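Local coordinates for GTPase-activating protein BEM3 (Saccharomyces cerevisiae S288C, PDB 6FSF), which stimulates GTP hydrolysis by CDC42 and, less efficiently, RHO1, and binds phosphatidylinositol 3-phosphate, the piece described here being its tandem PX-PH domains, at residues P8-P13 and E49-S54; L27-E32 and F174-L179; E181-R186 and T221-C226; I193-E198 and T203-L208. All coordinates share one frame; numbering follows the deposited sequence.

Contact 1 of 4, residues P8-P13 and E49-S54; sequences PLFVQP and EMFKFS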
# COMPACT_ATOMS: atom_id res chain seq x y z
N PRO A 8 -8.93 -17.43 -17.00
CA PRO A 8 -7.59 -18.02 -16.83
C PRO A 8 -7.02 -17.78 -15.44
O PRO A 8 -7.06 -16.67 -14.91
CB PRO A 8 -6.75 -17.32 -17.90
CG PRO A 8 -7.52 -16.09 -18.25
CD PRO A 8 -8.95 -16.51 -18.16
N LEU A 9 -6.47 -18.85 -14.86
CA LEU A 9 -5.91 -18.82 -13.51
C LEU A 9 -4.40 -18.69 -13.58
O LEU A 9 -3.72 -19.47 -14.26
CB LEU A 9 -6.29 -20.09 -12.74
CG LEU A 9 -7.76 -20.51 -12.77
CD1 LEU A 9 -7.96 -21.78 -11.95
CD2 LEU A 9 -8.66 -19.40 -12.26
N PHE A 10 -3.86 -17.69 -12.86
CA PHE A 10 -2.41 -17.53 -12.81
C PHE A 10 -1.76 -18.55 -11.89
O PHE A 10 -0.64 -18.99 -12.16
CB PHE A 10 -2.05 -16.11 -12.35
CG PHE A 10 -2.39 -15.03 -13.34
CD1 PHE A 10 -2.92 -15.35 -14.59
CD2 PHE A 10 -2.18 -13.70 -13.03
CE1 PHE A 10 -3.23 -14.35 -15.49
CE2 PHE A 10 -2.50 -12.70 -13.93
CZ PHE A 10 -3.02 -13.03 -15.17
N VAL A 11 -2.45 -18.93 -10.82
CA VAL A 11 -1.95 -19.92 -9.86
C VAL A 11 -3.08 -20.88 -9.54
O VAL A 11 -4.16 -20.46 -9.12
CB VAL A 11 -1.43 -19.26 -8.57
CG1 VAL A 11 -1.02 -20.32 -7.56
CG2 VAL A 11 -0.26 -18.33 -8.86
N GLN A 12 -2.84 -22.17 -9.75
CA GLN A 12 -3.85 -23.17 -9.44
C GLN A 12 -4.09 -23.22 -7.93
O GLN A 12 -3.15 -23.00 -7.15
CB GLN A 12 -3.42 -24.55 -9.95
CG GLN A 12 -3.26 -24.63 -11.46
CD GLN A 12 -4.58 -24.47 -12.19
OE1 GLN A 12 -5.57 -25.13 -11.86
NE2 GLN A 12 -4.60 -23.59 -13.18
N PRO A 13 -5.32 -23.49 -7.49
CA PRO A 13 -5.59 -23.51 -6.04
C PRO A 13 -4.73 -24.50 -5.27
O PRO A 13 -4.33 -24.21 -4.13
CB PRO A 13 -7.08 -23.88 -5.97
CG PRO A 13 -7.64 -23.42 -7.28
CD PRO A 13 -6.55 -23.65 -8.29
N GLU A 49 9.35 -11.92 -8.05
CA GLU A 49 8.01 -11.35 -8.09
C GLU A 49 7.35 -11.74 -9.41
O GLU A 49 7.79 -11.30 -10.48
CB GLU A 49 8.07 -9.84 -7.93
CG GLU A 49 6.72 -9.17 -7.74
CD GLU A 49 6.80 -7.67 -7.92
OE1 GLU A 49 6.86 -7.23 -9.09
OE2 GLU A 49 6.83 -6.95 -6.91
N MET A 50 6.29 -12.55 -9.34
CA MET A 50 5.68 -13.05 -10.56
C MET A 50 4.72 -12.04 -11.18
O MET A 50 4.74 -11.84 -12.40
CB MET A 50 4.97 -14.38 -10.29
CG MET A 50 5.92 -15.50 -9.88
SD MET A 50 5.21 -17.15 -9.96
CE MET A 50 4.13 -17.15 -8.54
N PHE A 51 3.90 -11.38 -10.37
CA PHE A 51 2.99 -10.36 -10.88
C PHE A 51 2.45 -9.54 -9.72
O PHE A 51 2.65 -9.88 -8.55
CB PHE A 51 1.84 -10.98 -11.68
CG PHE A 51 0.99 -11.94 -10.90
CD1 PHE A 51 1.33 -13.28 -10.80
CD2 PHE A 51 -0.17 -11.51 -10.27
CE1 PHE A 51 0.55 -14.17 -10.08
CE2 PHE A 51 -0.96 -12.39 -9.54
CZ PHE A 51 -0.59 -13.72 -9.45
N LYS A 52 1.78 -8.44 -10.06
CA LYS A 52 1.06 -7.61 -9.10
C LYS A 52 -0.38 -7.44 -9.57
O LYS A 52 -0.70 -7.60 -10.75
CB LYS A 52 1.70 -6.23 -8.93
CG LYS A 52 3.19 -6.24 -8.66
CD LYS A 52 3.68 -4.82 -8.41
CE LYS A 52 5.18 -4.70 -8.60
NZ LYS A 52 5.56 -5.04 -10.01
N PHE A 53 -1.25 -7.10 -8.62
CA PHE A 53 -2.63 -6.77 -8.95
C PHE A 53 -3.12 -5.72 -7.96
O PHE A 53 -2.50 -5.46 -6.93
CB PHE A 53 -3.53 -8.01 -8.95
CG PHE A 53 -3.62 -8.71 -7.62
CD1 PHE A 53 -4.67 -8.44 -6.76
CD2 PHE A 53 -2.67 -9.64 -7.24
CE1 PHE A 53 -4.76 -9.08 -5.53
CE2 PHE A 53 -2.75 -10.29 -6.01
CZ PHE A 53 -3.81 -10.01 -5.16
N SER A 54 -4.26 -5.12 -8.30
CA SER A 54 -4.80 -4.01 -7.54
C SER A 54 -6.27 -4.27 -7.24
O SER A 54 -7.02 -4.69 -8.13
CB SER A 54 -4.65 -2.69 -8.30
OG SER A 54 -5.18 -1.61 -7.56
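The side chain of F10, in the loop leading to strand 19-29, comes down on the ring of F51, which projects from strand 49-55 of the PX sheet. F10 CB already touches the rim of that ring, 4.0 Å from F51 CZ. Because CG of F10 stands anti to the carbonyl carbon (chi1 -68°), the ring swings on toward the strand and sets CD2 over the middle of the F51 ring, 3.8 Å above its plane. Past CD2, the CE2 and CZ atoms of F10 draw away from F51. The result is a T-shaped pair in which the edge of F10 meets the face of F51, with ring centroids 5.2 Å apart and planes at 80°. V11 adds a looser touch at the edge of the same acceptor ring, its CG2 lying 4.4 Å from F51 CE1. F51 is half of a classic beta bulge, since it and M50 both face I41 of the neighbouring strand. The loop is held independently by a hydrogen bond between F10 N and S126 OG, and by L9 packing on helix 115-125. With an alanine at F51, the edge of F10 would probably lose the face it rests on, opening a gap beside V11 and setting the F10 ring free to turn. The joint is wholly apolar: the pair is held by dispersion and by the weak attraction of a slightly positive C-H edge for an electron-rich ring face, with no polar atom of either side chain involved.

Contact 2 of 4, residues L27-E32 and F174-L179; sequences LYRDNE and FDKNQL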
# COMPACT_ATOMS: atom_id res chain seq x y z
N LEU A 27 -2.36 2.98 -1.18
CA LEU A 27 -2.56 4.29 -1.78
C LEU A 27 -2.37 4.26 -3.29
O LEU A 27 -2.17 5.31 -3.91
CB LEU A 27 -1.61 5.32 -1.16
CG LEU A 27 -1.71 5.49 0.36
CD1 LEU A 27 -0.68 6.51 0.82
CD2 LEU A 27 -3.11 5.92 0.76
N TYR A 28 -2.44 3.07 -3.89
CA TYR A 28 -2.20 2.92 -5.32
C TYR A 28 -3.41 3.39 -6.12
O TYR A 28 -4.56 3.10 -5.78
CB TYR A 28 -1.89 1.46 -5.65
CG TYR A 28 -1.61 1.19 -7.11
CD1 TYR A 28 -2.59 0.67 -7.94
CD2 TYR A 28 -0.36 1.45 -7.65
CE1 TYR A 28 -2.34 0.41 -9.28
CE2 TYR A 28 -0.09 1.20 -8.99
CZ TYR A 28 -1.09 0.68 -9.79
OH TYR A 28 -0.82 0.43 -11.12
N ARG A 29 -3.15 4.13 -7.19
CA ARG A 29 -4.18 4.59 -8.11
C ARG A 29 -4.28 3.61 -9.27
O ARG A 29 -3.31 3.42 -10.01
CB ARG A 29 -3.87 6.00 -8.62
CG ARG A 29 -3.87 7.07 -7.54
CD ARG A 29 -4.71 8.27 -7.96
NE ARG A 29 -4.46 9.44 -7.12
CZ ARG A 29 -5.28 9.87 -6.16
NH1 ARG A 29 -6.41 9.23 -5.91
NH2 ARG A 29 -4.96 10.95 -5.45
N ASP A 30 -5.45 2.99 -9.42
CA ASP A 30 -5.65 1.92 -10.39
C ASP A 30 -6.07 2.51 -11.74
O ASP A 30 -5.82 3.68 -12.03
CB ASP A 30 -6.66 0.90 -9.84
CG ASP A 30 -7.97 1.54 -9.42
OD1 ASP A 30 -8.21 2.72 -9.76
OD2 ASP A 30 -8.78 0.86 -8.75
N ASN A 31 -6.71 1.69 -12.58
CA ASN A 31 -7.10 2.13 -13.92
C ASN A 31 -8.13 3.25 -13.86
O ASN A 31 -8.12 4.15 -14.72
CB ASN A 31 -7.63 0.94 -14.72
CG ASN A 31 -7.75 1.23 -16.21
OD1 ASN A 31 -7.34 2.29 -16.69
ND2 ASN A 31 -8.29 0.27 -16.95
N GLU A 32 -9.01 3.23 -12.87
CA GLU A 32 -10.02 4.27 -12.68
C GLU A 32 -9.56 5.38 -11.75
O GLU A 32 -10.38 6.22 -11.35
CB GLU A 32 -11.32 3.65 -12.15
CG GLU A 32 -12.09 2.82 -13.18
CD GLU A 32 -13.22 3.60 -13.83
OE1 GLU A 32 -13.04 4.81 -14.11
OE2 GLU A 32 -14.30 3.01 -14.06
N PHE A 174 2.89 15.13 -7.51
CA PHE A 174 1.77 15.11 -8.45
C PHE A 174 0.50 14.69 -7.73
O PHE A 174 0.51 13.80 -6.87
CB PHE A 174 2.03 14.15 -9.61
CG PHE A 174 3.30 14.44 -10.37
CD1 PHE A 174 3.27 15.18 -11.54
CD2 PHE A 174 4.52 13.97 -9.92
CE1 PHE A 174 4.43 15.45 -12.24
CE2 PHE A 174 5.69 14.24 -10.61
CZ PHE A 174 5.64 14.98 -11.78
N ASP A 175 -0.61 15.34 -8.08
CA ASP A 175 -1.95 14.96 -7.63
C ASP A 175 -2.70 14.46 -8.86
O ASP A 175 -3.15 15.25 -9.69
CB ASP A 175 -2.68 16.13 -6.98
CG ASP A 175 -4.18 15.90 -6.87
OD1 ASP A 175 -4.93 16.90 -6.88
OD2 ASP A 175 -4.61 14.73 -6.79
N LYS A 176 -2.84 13.13 -8.96
CA LYS A 176 -3.52 12.49 -10.08
C LYS A 176 -2.88 12.89 -11.41
O LYS A 176 -3.54 13.31 -12.36
CB LYS A 176 -5.02 12.80 -10.06
CG LYS A 176 -5.66 12.50 -8.71
CD LYS A 176 -6.91 13.34 -8.47
CE LYS A 176 -8.07 12.87 -9.33
NZ LYS A 176 -8.52 11.50 -8.97
N ASN A 177 -1.55 12.77 -11.45
CA ASN A 177 -0.73 13.15 -12.60
C ASN A 177 -0.95 14.61 -12.99
O ASN A 177 -1.22 14.94 -14.15
CB ASN A 177 -0.99 12.22 -13.79
CG ASN A 177 0.16 12.21 -14.79
OD1 ASN A 177 0.97 13.14 -14.84
ND2 ASN A 177 0.25 11.14 -15.58
N GLN A 178 -0.83 15.50 -12.01
CA GLN A 178 -0.81 16.94 -12.25
C GLN A 178 0.16 17.57 -11.27
O GLN A 178 -0.00 17.42 -10.05
CB GLN A 178 -2.20 17.56 -12.10
CG GLN A 178 -3.14 17.32 -13.27
CD GLN A 178 -4.52 17.90 -13.03
OE1 GLN A 178 -4.84 18.32 -11.92
NE2 GLN A 178 -5.35 17.92 -14.07
N LEU A 179 1.17 18.28 -11.79
CA LEU A 179 2.13 18.95 -10.93
C LEU A 179 1.44 19.94 -10.01
O LEU A 179 0.88 20.94 -10.47
CB LEU A 179 3.20 19.66 -11.77
CG LEU A 179 4.54 18.93 -11.96
CD1 LEU A 179 5.43 19.69 -12.93
CD2 LEU A 179 5.25 18.72 -10.62
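R29 and K176 meet where a strand end of the PX sheet comes up against a hairpin turn of the PH domain. The close part is small, a van der Waals contact of a methylene on a flat cation: CG of K176 sits over one face of the R29 guanidinium, 3.4 Å above its plane and displaced toward the rim. From there it is 3.7 Å from R29 NE, and NH2 is just as near. The two side chains cross at about a right angle. The chain of R29 bends at chi2 (-131°) and presents the flat of its guanidinium, rather than its N-H edge, to the lysine. K176 and N177 both have left-handed helical backbone angles and form the turn between strands 170-174 and 179-184, closed by the bond from D175 N to Q178 O.

The polar side is much looser. D175 OD2 lies 4.0 Å from R29 NH2 but well out of the guanidinium plane, where no N-H points at it, and the guanidinium and carboxylate planes are 49° apart. The other carboxylate oxygen, OD1, makes a long, weak ion pair with R162. K176 folds back at chi3 and chi4, leaving its NZ 4.4 Å from R29 NH1, like charge beside like charge, at a surface where K176 is exposed.

What joins the domains at this point is therefore a slim stack of aliphatic carbon on guanidinium; the nearby carboxylate of D175 probably tempers the repulsion between the two cations, without a bond to fix their positions.

Contact 3 of 4, residues E181-R186 and T221-C226; sequences ETIKLR and TKYYIC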
# COMPACT_ATOMS: atom_id res chain seq x y z
N GLU A 181 3.16 20.53 -6.70
CA GLU A 181 4.25 21.02 -5.85
C GLU A 181 5.58 20.67 -6.50
O GLU A 181 5.72 19.61 -7.11
CB GLU A 181 4.18 20.41 -4.44
CG GLU A 181 3.11 20.99 -3.52
CD GLU A 181 1.80 20.20 -3.55
OE1 GLU A 181 0.83 20.64 -2.90
OE2 GLU A 181 1.75 19.14 -4.21
N THR A 182 6.55 21.57 -6.36
CA THR A 182 7.90 21.37 -6.89
C THR A 182 8.89 21.96 -5.90
O THR A 182 8.73 23.11 -5.47
CB THR A 182 8.06 22.03 -8.28
OG1 THR A 182 6.95 21.66 -9.11
CG2 THR A 182 9.34 21.57 -8.96
N ILE A 183 9.91 21.18 -5.53
CA ILE A 183 10.74 21.49 -4.37
C ILE A 183 12.22 21.40 -4.73
O ILE A 183 12.67 20.44 -5.36
CB ILE A 183 10.40 20.56 -3.19
CG1 ILE A 183 9.11 21.04 -2.55
CG2 ILE A 183 11.52 20.57 -2.15
CD1 ILE A 183 9.08 22.56 -2.38
N LYS A 184 12.98 22.41 -4.30
CA LYS A 184 14.44 22.40 -4.41
C LYS A 184 15.03 21.84 -3.12
O LYS A 184 14.73 22.33 -2.03
CB LYS A 184 14.96 23.82 -4.65
CG LYS A 184 15.01 24.25 -6.11
CD LYS A 184 15.34 25.73 -6.19
CE LYS A 184 16.26 26.04 -7.36
NZ LYS A 184 16.62 27.49 -7.35
N LEU A 185 15.87 20.81 -3.25
CA LEU A 185 16.53 20.25 -2.07
C LEU A 185 17.70 21.10 -1.61
O LEU A 185 18.04 21.09 -0.42
CB LEU A 185 17.00 18.83 -2.34
CG LEU A 185 16.03 17.69 -1.99
CD1 LEU A 185 14.88 17.62 -2.98
CD2 LEU A 185 16.77 16.36 -1.94
N ARG A 186 18.35 21.83 -2.53
CA ARG A 186 19.50 22.64 -2.15
C ARG A 186 19.08 23.84 -1.29
O ARG A 186 19.88 24.32 -0.48
CB ARG A 186 20.24 23.11 -3.39
CG ARG A 186 20.74 21.98 -4.27
CD ARG A 186 21.43 22.52 -5.51
NE ARG A 186 21.43 21.54 -6.59
CZ ARG A 186 20.42 21.36 -7.44
NH1 ARG A 186 19.32 22.09 -7.32
NH2 ARG A 186 20.51 20.45 -8.40
N THR A 221 9.17 27.80 3.70
CA THR A 221 7.95 27.03 3.53
C THR A 221 8.20 25.61 4.01
O THR A 221 9.28 25.06 3.78
CB THR A 221 7.47 27.03 2.07
OG1 THR A 221 7.65 28.34 1.50
CG2 THR A 221 6.00 26.66 1.99
N LYS A 222 7.20 25.02 4.66
CA LYS A 222 7.35 23.73 5.32
C LYS A 222 6.35 22.73 4.74
O LYS A 222 5.15 23.01 4.69
CB LYS A 222 7.11 23.84 6.83
CG LYS A 222 7.71 25.07 7.48
CD LYS A 222 7.00 25.35 8.79
CE LYS A 222 7.98 25.72 9.89
NZ LYS A 222 7.30 25.82 11.21
N TYR A 223 6.85 21.56 4.33
CA TYR A 223 6.01 20.47 3.84
C TYR A 223 6.22 19.25 4.73
O TYR A 223 7.35 18.81 4.92
CB TYR A 223 6.34 20.10 2.38
CG TYR A 223 6.11 21.21 1.36
CD1 TYR A 223 5.60 22.44 1.72
CD2 TYR A 223 6.41 21.01 0.02
CE1 TYR A 223 5.41 23.44 0.80
CE2 TYR A 223 6.20 22.01 -0.92
CZ TYR A 223 5.70 23.23 -0.52
OH TYR A 223 5.50 24.23 -1.43
N TYR A 224 5.13 18.70 5.25
CA TYR A 224 5.17 17.50 6.07
C TYR A 224 4.82 16.30 5.19
O TYR A 224 3.76 16.27 4.56
CB TYR A 224 4.20 17.61 7.25
CG TYR A 224 4.53 18.76 8.17
CD1 TYR A 224 5.33 18.57 9.29
CD2 TYR A 224 4.05 20.04 7.92
CE1 TYR A 224 5.64 19.62 10.13
CE2 TYR A 224 4.35 21.09 8.76
CZ TYR A 224 5.15 20.88 9.86
OH TYR A 224 5.45 21.93 10.70
N ILE A 225 5.73 15.32 5.13
CA ILE A 225 5.61 14.19 4.22
C ILE A 225 5.80 12.90 5.02
O ILE A 225 6.75 12.78 5.80
CB ILE A 225 6.64 14.28 3.08
CG1 ILE A 225 6.43 15.56 2.27
CG2 ILE A 225 6.56 13.05 2.19
CD1 ILE A 225 7.62 15.96 1.43
N CYS A 226 4.90 11.95 4.81
CA CYS A 226 4.97 10.64 5.45
C CYS A 226 4.96 9.55 4.40
O CYS A 226 4.33 9.69 3.34
CB CYS A 226 3.81 10.44 6.43
SG CYS A 226 3.75 11.61 7.80
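The Y223 ring, the one flat group that carries this contact, is met obliquely by I183 CD1 and by E181 CG, both arriving at its CE2 corner. I183 and Y223 reach for each other from opposite directions across the inside of the PH beta-barrel, from edge strand 179-184 and from strand 221-226, which are not neighbours in the sheet order. The approach is tight: I183 CD1 lies 3.3 Å from Y223 CE2, and CG1 follows at 3.5 Å from the same atom. With CG1 of I183 anti to the carbonyl carbon (chi1 -77°), this branch leads toward the ring, carrying CD1 along it to within 4.1 Å of Y223 OH. E181 comes less close, its CG 4.2 Å from Y223 CE2, while its carboxylate plane stands 77° from the ring and OE2 makes a salt bridge with R162. Beside the pair, L147 of strand 142-148 touches both E181 and Y223, and I183 packs on L171. The grip on the tyrosine is thus one of shape and dispersion: aliphatic carbons close on one corner of the ring, while the glutamate's charge is engaged by an arginine.

Contact 4 of 4, residues I193-E198 and T203-L208; sequences IPNLPE and TRNGFL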
# COMPACT_ATOMS: atom_id res chain seq x y z
N ILE A 193 10.44 13.58 11.87
CA ILE A 193 9.44 13.79 12.91
C ILE A 193 9.33 12.49 13.70
O ILE A 193 9.04 11.44 13.10
CB ILE A 193 8.09 14.19 12.31
CG1 ILE A 193 8.18 15.57 11.67
CG2 ILE A 193 7.01 14.16 13.39
CD1 ILE A 193 7.29 15.74 10.46
N PRO A 194 9.56 12.51 15.01
CA PRO A 194 9.47 11.26 15.78
C PRO A 194 8.05 10.72 15.78
O PRO A 194 7.09 11.48 15.93
CB PRO A 194 9.93 11.68 17.18
CG PRO A 194 9.65 13.15 17.24
CD PRO A 194 9.89 13.66 15.86
N ASN A 195 7.93 9.40 15.60
CA ASN A 195 6.61 8.78 15.63
C ASN A 195 5.92 9.02 16.96
O ASN A 195 4.70 9.18 17.02
CB ASN A 195 6.73 7.28 15.35
CG ASN A 195 7.09 6.97 13.91
OD1 ASN A 195 6.68 7.69 12.99
ND2 ASN A 195 7.85 5.90 13.70
N LEU A 196 6.69 9.06 18.05
CA LEU A 196 6.13 9.21 19.39
C LEU A 196 6.74 10.40 20.13
O LEU A 196 7.95 10.64 20.03
CB LEU A 196 6.32 7.91 20.17
CG LEU A 196 5.47 6.76 19.64
CD1 LEU A 196 5.84 5.43 20.28
CD2 LEU A 196 3.99 7.06 19.84
N PRO A 197 5.91 11.15 20.87
CA PRO A 197 4.49 10.85 21.07
C PRO A 197 3.62 11.26 19.88
O PRO A 197 3.90 12.27 19.23
CB PRO A 197 4.13 11.65 22.32
CG PRO A 197 5.17 12.74 22.42
CD PRO A 197 6.28 12.46 21.44
N GLU A 198 2.58 10.47 19.62
CA GLU A 198 1.69 10.73 18.49
C GLU A 198 1.08 12.12 18.60
O GLU A 198 0.48 12.47 19.62
CB GLU A 198 0.60 9.66 18.44
CG GLU A 198 -0.41 9.82 17.31
CD GLU A 198 -1.46 8.73 17.33
OE1 GLU A 198 -1.33 7.79 18.15
OE2 GLU A 198 -2.42 8.80 16.54
N THR A 203 0.80 11.82 12.63
CA THR A 203 2.04 11.71 11.87
C THR A 203 2.75 10.40 12.20
O THR A 203 2.82 9.98 13.36
CB THR A 203 2.95 12.90 12.19
OG1 THR A 203 2.28 14.12 11.84
CG2 THR A 203 4.24 12.81 11.39
N ARG A 204 3.27 9.76 11.16
CA ARG A 204 4.00 8.51 11.32
C ARG A 204 4.87 8.30 10.09
O ARG A 204 4.44 8.59 8.97
CB ARG A 204 3.05 7.33 11.53
CG ARG A 204 3.75 6.04 11.89
CD ARG A 204 2.77 5.05 12.50
NE ARG A 204 3.45 3.88 13.03
CZ ARG A 204 4.17 3.87 14.15
NH1 ARG A 204 4.30 4.99 14.86
NH2 ARG A 204 4.75 2.76 14.56
N ASN A 205 6.08 7.79 10.30
CA ASN A 205 7.07 7.64 9.23
C ASN A 205 7.28 8.96 8.50
O ASN A 205 7.44 9.00 7.28
CB ASN A 205 6.65 6.54 8.25
CG ASN A 205 6.33 5.23 8.94
OD1 ASN A 205 6.98 4.85 9.91
ND2 ASN A 205 5.32 4.54 8.44
N GLY A 206 7.27 10.05 9.26
CA GLY A 206 7.24 11.37 8.66
C GLY A 206 8.51 12.19 8.80
O GLY A 206 9.36 11.91 9.65
N PHE A 207 8.63 13.20 7.95
CA PHE A 207 9.75 14.13 7.99
C PHE A 207 9.28 15.48 7.46
O PHE A 207 8.25 15.58 6.80
CB PHE A 207 10.95 13.61 7.19
CG PHE A 207 10.59 13.06 5.83
CD1 PHE A 207 10.40 11.70 5.65
CD2 PHE A 207 10.43 13.91 4.75
CE1 PHE A 207 10.07 11.19 4.41
CE2 PHE A 207 10.10 13.41 3.50
CZ PHE A 207 9.92 12.05 3.34
N LEU A 208 10.06 16.52 7.77
CA LEU A 208 9.72 17.89 7.42
C LEU A 208 10.76 18.44 6.45
O LEU A 208 11.96 18.34 6.70
CB LEU A 208 9.64 18.77 8.66
CG LEU A 208 9.56 20.28 8.42
CD1 LEU A 208 8.33 20.62 7.58
CD2 LEU A 208 9.55 21.05 9.73
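I193 N donates to G206 O (3.0 Å, 164° at the hydrogen) from above the carbonyl plane. This closes the loop linking strands 188-193 and 206-211 of the PH-domain barrel. The oxygen of G206 is also bound by R233 NH1 of the C-terminal helix 230-240, which bonds to I193 O as well and so bridges the two acceptors. Further round the loop, N195 OD1 takes the amide hydrogen of N205 N at 2.8 Å, in the carbonyl plane and on a lone pair; N205 itself has left-handed backbone angles. With CG anti to the carbonyl carbon (chi1 -71°), the side-chain amide of N195 is turned to N205 and R204. N195 CB lies 3.4 Å from R204 NH1, and its ND2 sits over one face of the R204 guanidinium, the two flat groups being inclined at 40°. Replacing N195 with a leucine would probably leave N205 N without its acceptor and take the amide from the face of the R204 guanidinium. N205 ND2 in turn bonds D94, on helix 90-107 of the PX domain, and R204 touches T91 and D94, so the loop borders the interface between the domains. T203 OG1 is hydrogen-bonded to D199 OD2. The T203 methyl lies beside the place a CB on G206 would take, and any such atom would clash with it. The same methyl packs crosswise on the isoleucine, T203 CG2 to I193 CG2 at 3.7 Å. On its other branch, I193 CD1 rests 3.6 Å from F207 C.

Overall arrangement
The contacts run from the PX sheet to the far side of the PH barrel. Contacts 1 and 2 share the PX sheet and touch directly, S54 OG lying 3.5 Å from Y28 CD1, although their centres are 24 Å apart. Contact 2 spans the two domains, and its second segment ends one residue before the first segment of contact 3 begins. Contact 4 is nested within the loop that contact 3 closes, with centres 16 Å apart, and neighbouring strands 206-211 and 221-226 join the two, I225 O lying 2.9 Å from F207 N. Contacts 1 and 3, at 38 Å between centres, lie on opposite sides of the chain's centre, as do contacts 1 and 4.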